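Local coordinates for ESAT-6/WXG100 secretion system protein (Streptococcus gallolyticus, PDB 7JQE), which forms the extracellular part of EsaA, a membrane subunit of the bacterial type VIIb secretion system, and probably takes part in exporting protein toxins, at residues 419-431 with 435-449. Numbering follows the deposited sequence.
Sequences ASAMIQTLYGEPG and LSQIDITNPSANSVA. With EDO (1,2-ethanediol), chain M; EDO (1,2-ethanediol), chain H.
Leu426 O, near the C-terminal end of helix 396-427, accepts Ala449 N at 2.8 Å, in its carbonyl plane with a C=O...N angle of 154°, and so ties the end of one helix to the first turn of the short helix 448-451. Ser447 is the N-cap of that second helix; its OG donates to Ser444 O within the type I turn 444-447, and Ser444 O also takes Ser447 N. Glu429 reaches this turn from the other segment, its chain bending at chi2 (-74°), which brings OE1 to the Asn446 amide. Glu429 OE1 receives Asn446 ND2 at 2.9 Å on its syn lone pair, with carboxylate and amide planes 78° apart, while the place of OE2, beside Ser444 OG and Asn446 N, is less certain. The Tyr427 ring packs between Ala449 and Ile440. Ala449 CB stands over one face, 4.1 Å from the centroid in a CH-pi contact, and Ile440 CG2 sits over the opposite face, offset toward the rim, while Ile440 CD1 presses on Tyr427 CB and CG at 3.7 Å; Pro443 CG meets the edge. Ile438 CG2 packs 3.7 Å from Tyr427 CB, and Leu426 CD2 lies against Val448 CG1. About one turn earlier in the helix, Leu435 CD2 lies across the extended Gln424 side chain, 3.7 Å from Gln424 CD, and Gln424 NE2 bonds to Gln432 O. Helices 191-200 and 225-244 pack on helix 396-427, and Asn446 O bonds to Tyr452 of the second subunit. Such packing marks a reversing connection between successive helices: the loop after 396-427 runs back along its last turns and leads into the short N-capped helix 448-451.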
ATOM      1  N   ALA A 419       5.188  -2.024   3.338  1.00 40.65           N
ATOM      2  CA  ALA A 419       6.024  -1.079   2.604  1.00 46.00           C
ATOM      3  C   ALA A 419       6.010  -1.363   1.106  1.00 54.74           C
ATOM      4  O   ALA A 419       5.956  -0.434   0.292  1.00 59.43           O
ATOM      5  CB  ALA A 419       7.451  -1.116   3.140  1.00 35.32           C
ATOM      6  N   SER A 420       6.064  -2.638   0.719  1.00 53.02           N
ATOM      7  CA  SER A 420       6.040  -2.964  -0.703  1.00 50.42           C
ATOM      8  C   SER A 420       4.735  -2.516  -1.347  1.00 53.68           C
ATOM      9  O   SER A 420       4.730  -2.044  -2.490  1.00 50.73           O
ATOM     10  CB  SER A 420       6.240  -4.461  -0.910  1.00 42.71           C
ATOM     11  OG  SER A 420       6.368  -4.764  -2.286  1.00 59.54           O
ATOM     12  N   ALA A 421       3.615  -2.667  -0.635  1.00 47.00           N
ATOM     13  CA  ALA A 421       2.330  -2.258  -1.192  1.00 46.29           C
ATOM     14  C   ALA A 421       2.244  -0.744  -1.322  1.00 48.85           C
ATOM     15  O   ALA A 421       1.689  -0.232  -2.301  1.00 47.47           O
ATOM     16  CB  ALA A 421       1.188  -2.789  -0.330  1.00 42.52           C
HETATM   17  N   MSE A 422       2.784  -0.013  -0.351  0.83 38.80           N
HETATM   18  CA  MSE A 422       2.836   1.439  -0.429  0.83 40.22           C
HETATM   19  C   MSE A 422       3.627   1.857  -1.658  0.83 42.62           C
HETATM   20  O   MSE A 422       3.152   2.641  -2.479  0.83 47.87           O
HETATM   21  CB  MSE A 422       3.463   2.029   0.829  0.83 42.43           C
HETATM   22  CG  MSE A 422       2.603   1.901   2.071  0.83 48.95           C
HETATM   23 SE   MSE A 422       3.534   2.537   3.669  0.83 69.32          SE
HETATM   24  CE  MSE A 422       2.027   2.534   4.909  0.83 66.93           C
ATOM     25  N   ILE A 423       4.839   1.314  -1.788  1.00 41.58           N
ATOM     26  CA  ILE A 423       5.669   1.627  -2.947  1.00 48.72           C
ATOM     27  C   ILE A 423       4.930   1.287  -4.235  1.00 54.77           C
ATOM     28  O   ILE A 423       4.892   2.084  -5.180  1.00 55.03           O
ATOM     29  CB  ILE A 423       7.015   0.891  -2.857  1.00 41.80           C
ATOM     30  CG1 ILE A 423       7.761   1.316  -1.591  1.00 44.89           C
ATOM     31  CG2 ILE A 423       7.848   1.167  -4.092  1.00 51.81           C
ATOM     32  CD1 ILE A 423       9.035   0.513  -1.318  1.00 39.94           C
ATOM     33  N   GLN A 424       4.327   0.098  -4.291  1.00 50.32           N
ATOM     34  CA  GLN A 424       3.600  -0.316  -5.488  1.00 48.67           C
ATOM     35  C   GLN A 424       2.508   0.685  -5.859  1.00 51.86           C
ATOM     36  O   GLN A 424       2.298   0.976  -7.043  1.00 56.96           O
ATOM     37  CB  GLN A 424       2.995  -1.700  -5.265  1.00 36.82           C
ATOM     38  CG  GLN A 424       2.097  -2.175  -6.385  1.00 55.52           C
ATOM     39  CD  GLN A 424       1.442  -3.508  -6.076  1.00 56.51           C
ATOM     40  OE1 GLN A 424       1.419  -3.949  -4.927  1.00 53.79           O
ATOM     41  NE2 GLN A 424       0.902  -4.155  -7.101  1.00 56.21           N
ATOM     42  N   THR A 425       1.799   1.217  -4.861  1.00 52.13           N
ATOM     43  CA  THR A 425       0.636   2.059  -5.116  1.00 46.43           C
ATOM     44  C   THR A 425       1.028   3.470  -5.532  1.00 57.62           C
ATOM     45  O   THR A 425       0.255   4.149  -6.218  1.00 56.07           O
ATOM     46  CB  THR A 425      -0.248   2.119  -3.871  1.00 48.95           C
ATOM     47  OG1 THR A 425      -0.573   0.788  -3.450  1.00 51.19           O
ATOM     48  CG2 THR A 425      -1.531   2.880  -4.159  1.00 51.54           C
ATOM     49  N   LEU A 426       2.209   3.929  -5.124  1.00 53.80           N
ATOM     50  CA  LEU A 426       2.669   5.272  -5.447  1.00 45.20           C
ATOM     51  C   LEU A 426       3.445   5.327  -6.756  1.00 49.84           C
ATOM     52  O   LEU A 426       3.339   6.315  -7.490  1.00 49.53           O
ATOM     53  CB  LEU A 426       3.541   5.816  -4.311  1.00 47.90           C
ATOM     54  CG  LEU A 426       2.821   6.088  -2.986  1.00 54.77           C
ATOM     55  CD1 LEU A 426       3.806   6.488  -1.896  1.00 52.01           C
ATOM     56  CD2 LEU A 426       1.752   7.159  -3.163  1.00 46.81           C
ATOM     57  N   TYR A 427       4.224   4.293  -7.077  1.00 43.85           N
ATOM     58  CA  TYR A 427       5.110   4.348  -8.230  1.00 47.20           C
ATOM     59  C   TYR A 427       4.720   3.418  -9.368  1.00 52.53           C
ATOM     60  O   TYR A 427       5.353   3.467 -10.428  1.00 60.34           O
ATOM     61  CB  TYR A 427       6.552   4.055  -7.797  1.00 38.49           C
ATOM     62  CG  TYR A 427       7.103   5.148  -6.917  1.00 49.17           C
ATOM     63  CD1 TYR A 427       6.923   5.110  -5.542  1.00 43.25           C
ATOM     64  CD2 TYR A 427       7.768   6.240  -7.463  1.00 52.85           C
ATOM     65  CE1 TYR A 427       7.412   6.112  -4.728  1.00 52.41           C
ATOM     66  CE2 TYR A 427       8.261   7.251  -6.658  1.00 45.58           C
ATOM     67  CZ  TYR A 427       8.077   7.183  -5.292  1.00 52.65           C
ATOM     68  OH  TYR A 427       8.562   8.182  -4.482  1.00 58.63           O
ATOM     69  N   GLY A 428       3.696   2.591  -9.194  1.00 50.79           N
ATOM     70  CA  GLY A 428       3.230   1.742 -10.267  1.00 51.25           C
ATOM     71  C   GLY A 428       2.170   2.406 -11.131  1.00 58.59           C
ATOM     72  O   GLY A 428       1.337   3.184 -10.658  1.00 39.53           O
ATOM     73  N   GLU A 429       2.214   2.095 -12.417  1.00 51.62           N
ATOM     74  CA  GLU A 429       1.072   2.391 -13.261  1.00 51.83           C
ATOM     75  C   GLU A 429      -0.182   1.833 -12.595  1.00 56.33           C
ATOM     76  O   GLU A 429      -0.119   0.780 -11.950  1.00 60.46           O
ATOM     77  CB  GLU A 429       1.261   1.778 -14.653  1.00 51.94           C
ATOM     78  CG  GLU A 429       2.259   2.530 -15.525  1.00 57.32           C
ATOM     79  CD  GLU A 429       1.687   3.833 -16.041  1.00 79.47           C
ATOM     80  OE1 GLU A 429       0.612   3.798 -16.681  1.00 82.83           O
ATOM     81  OE2 GLU A 429       2.306   4.890 -15.798  1.00 84.43           O
ATOM     82  N   PRO A 430      -1.320   2.507 -12.699  1.00 63.25           N
ATOM     83  CA  PRO A 430      -2.507   2.044 -11.975  1.00 63.62           C
ATOM     84  C   PRO A 430      -2.796   0.580 -12.266  1.00 60.52           C
ATOM     85  O   PRO A 430      -2.929   0.173 -13.422  1.00 57.06           O
ATOM     86  CB  PRO A 430      -3.616   2.958 -12.501  1.00 65.23           C
ATOM     87  CG  PRO A 430      -2.896   4.193 -12.955  1.00 51.50           C
ATOM     88  CD  PRO A 430      -1.587   3.711 -13.500  1.00 54.28           C
ATOM     89  N   GLY A 431      -2.880  -0.222 -11.203  1.00 65.83           N
ATOM     90  CA  GLY A 431      -3.209  -1.629 -11.344  1.00 60.76           C
ATOM     91  C   GLY A 431      -2.057  -2.531 -11.725  1.00 59.83           C
ATOM     92  O   GLY A 431      -2.290  -3.670 -12.142  1.00 66.00           O
ATOM     93  N   LEU A 435       5.824  -6.338 -10.182  1.00 50.26           N
ATOM     94  CA  LEU A 435       6.627  -5.374  -9.439  1.00 46.32           C
ATOM     95  C   LEU A 435       7.965  -5.087 -10.109  1.00 48.89           C
ATOM     96  O   LEU A 435       8.529  -4.007  -9.903  1.00 60.85           O
ATOM     97  CB  LEU A 435       6.846  -5.878  -8.008  1.00 48.51           C
ATOM     98  CG  LEU A 435       5.561  -6.148  -7.215  1.00 48.27           C
ATOM     99  CD1 LEU A 435       5.882  -6.443  -5.753  1.00 41.01           C
ATOM    100  CD2 LEU A 435       4.612  -4.965  -7.336  1.00 49.41           C
ATOM    101  N   SER A 436       8.482  -6.014 -10.918  1.00 45.17           N
ATOM    102  CA  SER A 436       9.762  -5.764 -11.571  1.00 51.08           C
ATOM    103  C   SER A 436       9.697  -4.594 -12.546  1.00 60.07           C
ATOM    104  O   SER A 436      10.737  -3.999 -12.852  1.00 68.55           O
ATOM    105  CB  SER A 436      10.246  -7.023 -12.295  1.00 56.59           C
ATOM    106  OG  SER A 436       9.229  -7.570 -13.115  1.00 71.31           O
ATOM    107  N   GLN A 437       8.505  -4.244 -13.032  1.00 54.76           N
ATOM    108  CA  GLN A 437       8.349  -3.190 -14.026  1.00 60.90           C
ATOM    109  C   GLN A 437       8.242  -1.800 -13.420  1.00 61.84           C
ATOM    110  O   GLN A 437       8.236  -0.818 -14.167  1.00 62.72           O
ATOM    111  CB  GLN A 437       7.104  -3.454 -14.883  1.00 59.44           C
ATOM    112  CG  GLN A 437       7.145  -4.769 -15.633  1.00 67.62           C
ATOM    113  CD  GLN A 437       8.372  -4.882 -16.512  1.00 78.88           C
ATOM    114  OE1 GLN A 437       8.492  -4.190 -17.523  1.00 85.54           O
ATOM    115  NE2 GLN A 437       9.302  -5.748 -16.122  1.00 82.35           N
ATOM    116  N   ILE A 438       8.158  -1.689 -12.098  1.00 59.26           N
ATOM    117  CA  ILE A 438       7.926  -0.404 -11.449  1.00 49.31           C
ATOM    118  C   ILE A 438       9.248   0.345 -11.335  1.00 58.05           C
ATOM    119  O   ILE A 438      10.220  -0.171 -10.777  1.00 69.91           O
ATOM    120  CB  ILE A 438       7.272  -0.595 -10.073  1.00 49.29           C
ATOM    121  CG1 ILE A 438       5.933  -1.324 -10.237  1.00 50.43           C
ATOM    122  CG2 ILE A 438       7.091   0.744  -9.373  1.00 50.01           C
ATOM    123  CD1 ILE A 438       5.132  -1.438  -8.969  1.00 49.36           C
ATOM    124  N   ASP A 439       9.284   1.566 -11.865  1.00 59.37           N
ATOM    125  CA  ASP A 439      10.477   2.405 -11.847  1.00 61.25           C
ATOM    126  C   ASP A 439      10.298   3.500 -10.801  1.00 58.98           C
ATOM    127  O   ASP A 439       9.237   4.125 -10.728  1.00 64.19           O
ATOM    128  CB  ASP A 439      10.724   3.011 -13.230  1.00 67.66           C
ATOM    129  CG  ASP A 439      12.084   3.679 -13.344  1.00 80.71           C
ATOM    130  OD1 ASP A 439      12.478   4.414 -12.412  1.00 84.16           O
ATOM    131  OD2 ASP A 439      12.762   3.472 -14.374  1.00 85.89           O
ATOM    132  N   ILE A 440      11.330   3.727  -9.993  1.00 55.20           N
ATOM    133  CA  ILE A 440      11.260   4.676  -8.885  1.00 51.28           C
ATOM    134  C   ILE A 440      11.881   6.020  -9.251  1.00 56.42           C
ATOM    135  O   ILE A 440      11.253   7.065  -9.084  1.00 56.40           O
ATOM    136  CB  ILE A 440      11.923   4.080  -7.625  1.00 50.85           C
ATOM    137  CG1 ILE A 440      11.337   2.701  -7.312  1.00 52.67           C
ATOM    138  CG2 ILE A 440      11.731   5.013  -6.441  1.00 54.43           C
ATOM    139  CD1 ILE A 440       9.869   2.719  -6.995  1.00 46.75           C
ATOM    140  N   THR A 441      13.122   6.015  -9.750  1.00 55.89           N
ATOM    141  CA  THR A 441      13.813   7.273 -10.020  1.00 68.47           C
ATOM    142  C   THR A 441      13.073   8.104 -11.063  1.00 70.74           C
ATOM    143  O   THR A 441      13.040   9.336 -10.972  1.00 64.34           O
ATOM    144  CB  THR A 441      15.250   7.007 -10.475  1.00 76.05           C
ATOM    145  OG1 THR A 441      15.250   6.042 -11.534  1.00 85.41           O
ATOM    146  CG2 THR A 441      16.090   6.490  -9.319  1.00 71.22           C
ATOM    147  N   ASN A 442      12.475   7.447 -12.061  1.00 71.13           N
ATOM    148  CA  ASN A 442      11.723   8.103 -13.129  1.00 62.19           C
ATOM    149  C   ASN A 442      10.308   7.536 -13.145  1.00 59.80           C
ATOM    150  O   ASN A 442       9.994   6.639 -13.944  1.00 56.61           O
ATOM    151  CB  ASN A 442      12.413   7.920 -14.479  1.00 65.72           C
ATOM    152  CG  ASN A 442      13.759   8.618 -14.539  1.00 79.53           C
ATOM    153  OD1 ASN A 442      14.788   7.987 -14.775  1.00 84.87           O
ATOM    154  ND2 ASN A 442      13.757   9.930 -14.319  1.00 82.13           N
ATOM    155  N   PRO A 443       9.425   8.041 -12.282  1.00 59.98           N
ATOM    156  CA  PRO A 443       8.059   7.501 -12.209  1.00 59.80           C
ATOM    157  C   PRO A 443       7.371   7.514 -13.568  1.00 70.85           C
ATOM    158  O   PRO A 443       7.653   8.357 -14.422  1.00 77.45           O
ATOM    159  CB  PRO A 443       7.358   8.445 -11.223  1.00 56.24           C
ATOM    160  CG  PRO A 443       8.463   9.059 -10.421  1.00 55.94           C
ATOM    161  CD  PRO A 443       9.637   9.162 -11.351  1.00 57.77           C
ATOM    162  N   SER A 444       6.449   6.573 -13.754  1.00 67.80           N
ATOM    163  CA  SER A 444       5.696   6.491 -14.996  1.00 65.28           C
ATOM    164  C   SER A 444       4.583   7.539 -15.023  1.00 59.89           C
ATOM    165  O   SER A 444       4.143   8.049 -13.988  1.00 59.39           O
ATOM    166  CB  SER A 444       5.113   5.092 -15.181  1.00 64.47           C
ATOM    167  OG  SER A 444       4.170   4.807 -14.166  1.00 73.53           O
ATOM    168  N   ALA A 445       4.112   7.838 -16.239  1.00 56.65           N
ATOM    169  CA  ALA A 445       3.254   9.004 -16.453  1.00 58.72           C
ATOM    170  C   ALA A 445       2.005   8.970 -15.577  1.00 65.66           C
ATOM    171  O   ALA A 445       1.601  10.001 -15.029  1.00 60.03           O
ATOM    172  CB  ALA A 445       2.863   9.103 -17.925  1.00 56.97           C
ATOM    173  N   ASN A 446       1.378   7.801 -15.437  1.00 67.14           N
ATOM    174  CA  ASN A 446       0.124   7.678 -14.701  1.00 57.81           C
ATOM    175  C   ASN A 446       0.314   7.307 -13.234  1.00 57.56           C
ATOM    176  O   ASN A 446      -0.680   7.160 -12.512  1.00 55.65           O
ATOM    177  CB  ASN A 446      -0.779   6.650 -15.385  1.00 52.95           C
ATOM    178  CG  ASN A 446      -1.028   6.984 -16.844  1.00 68.25           C
ATOM    179  OD1 ASN A 446      -1.898   7.795 -17.167  1.00 67.56           O
ATOM    180  ND2 ASN A 446      -0.252   6.374 -17.732  1.00 71.18           N
ATOM    181  N   SER A 447       1.553   7.171 -12.773  1.00 45.05           N
ATOM    182  CA  SER A 447       1.791   6.818 -11.384  1.00 49.17           C
ATOM    183  C   SER A 447       1.261   7.905 -10.461  1.00 50.94           C
ATOM    184  O   SER A 447       1.193   9.080 -10.823  1.00 62.33           O
ATOM    185  CB  SER A 447       3.283   6.619 -11.139  1.00 55.32           C
ATOM    186  OG  SER A 447       3.946   7.869 -11.074  1.00 54.35           O
ATOM    187  N   VAL A 448       0.894   7.504  -9.244  1.00 54.28           N
ATOM    188  CA  VAL A 448       0.487   8.491  -8.249  1.00 51.20           C
ATOM    189  C   VAL A 448       1.614   9.479  -7.984  1.00 54.10           C
ATOM    190  O   VAL A 448       1.367  10.673  -7.772  1.00 58.09           O
ATOM    191  CB  VAL A 448       0.028   7.793  -6.956  1.00 47.36           C
ATOM    192  CG1 VAL A 448      -0.182   8.815  -5.845  1.00 50.88           C
ATOM    193  CG2 VAL A 448      -1.254   6.993  -7.217  1.00 41.66           C
ATOM    194  N   ALA A 449       2.866   9.012  -8.010  1.00 45.74           N
ATOM    195  CA  ALA A 449       3.982   9.910  -7.744  1.00 46.42           C
ATOM    196  C   ALA A 449       4.030  11.045  -8.751  1.00 60.59           C
ATOM    197  O   ALA A 449       4.506  12.141  -8.433  1.00 66.05           O
ATOM    198  CB  ALA A 449       5.302   9.144  -7.762  1.00 41.43           C
TER
HETATM  199  C1  EDO M 712      10.144  10.309  -6.134  1.00 77.56           C
HETATM  200  O1  EDO M 712       8.845  10.892  -5.963  1.00 72.94           O
HETATM  201  C2  EDO M 712      10.360   9.950  -7.602  1.00 81.20           C
HETATM  202  O2  EDO M 712      11.688   9.447  -7.801  1.00 84.22           O
HETATM  203  C1  EDO H 707      -1.992  -0.806  -7.343  1.00 79.65           C
HETATM  204  O1  EDO H 707      -2.715  -1.010  -8.560  1.00 71.23           O
HETATM  205  C2  EDO H 707      -0.524  -0.564  -7.680  1.00 84.83           C
HETATM  206  O2  EDO H 707      -0.399   0.506  -8.628  1.00 79.28           O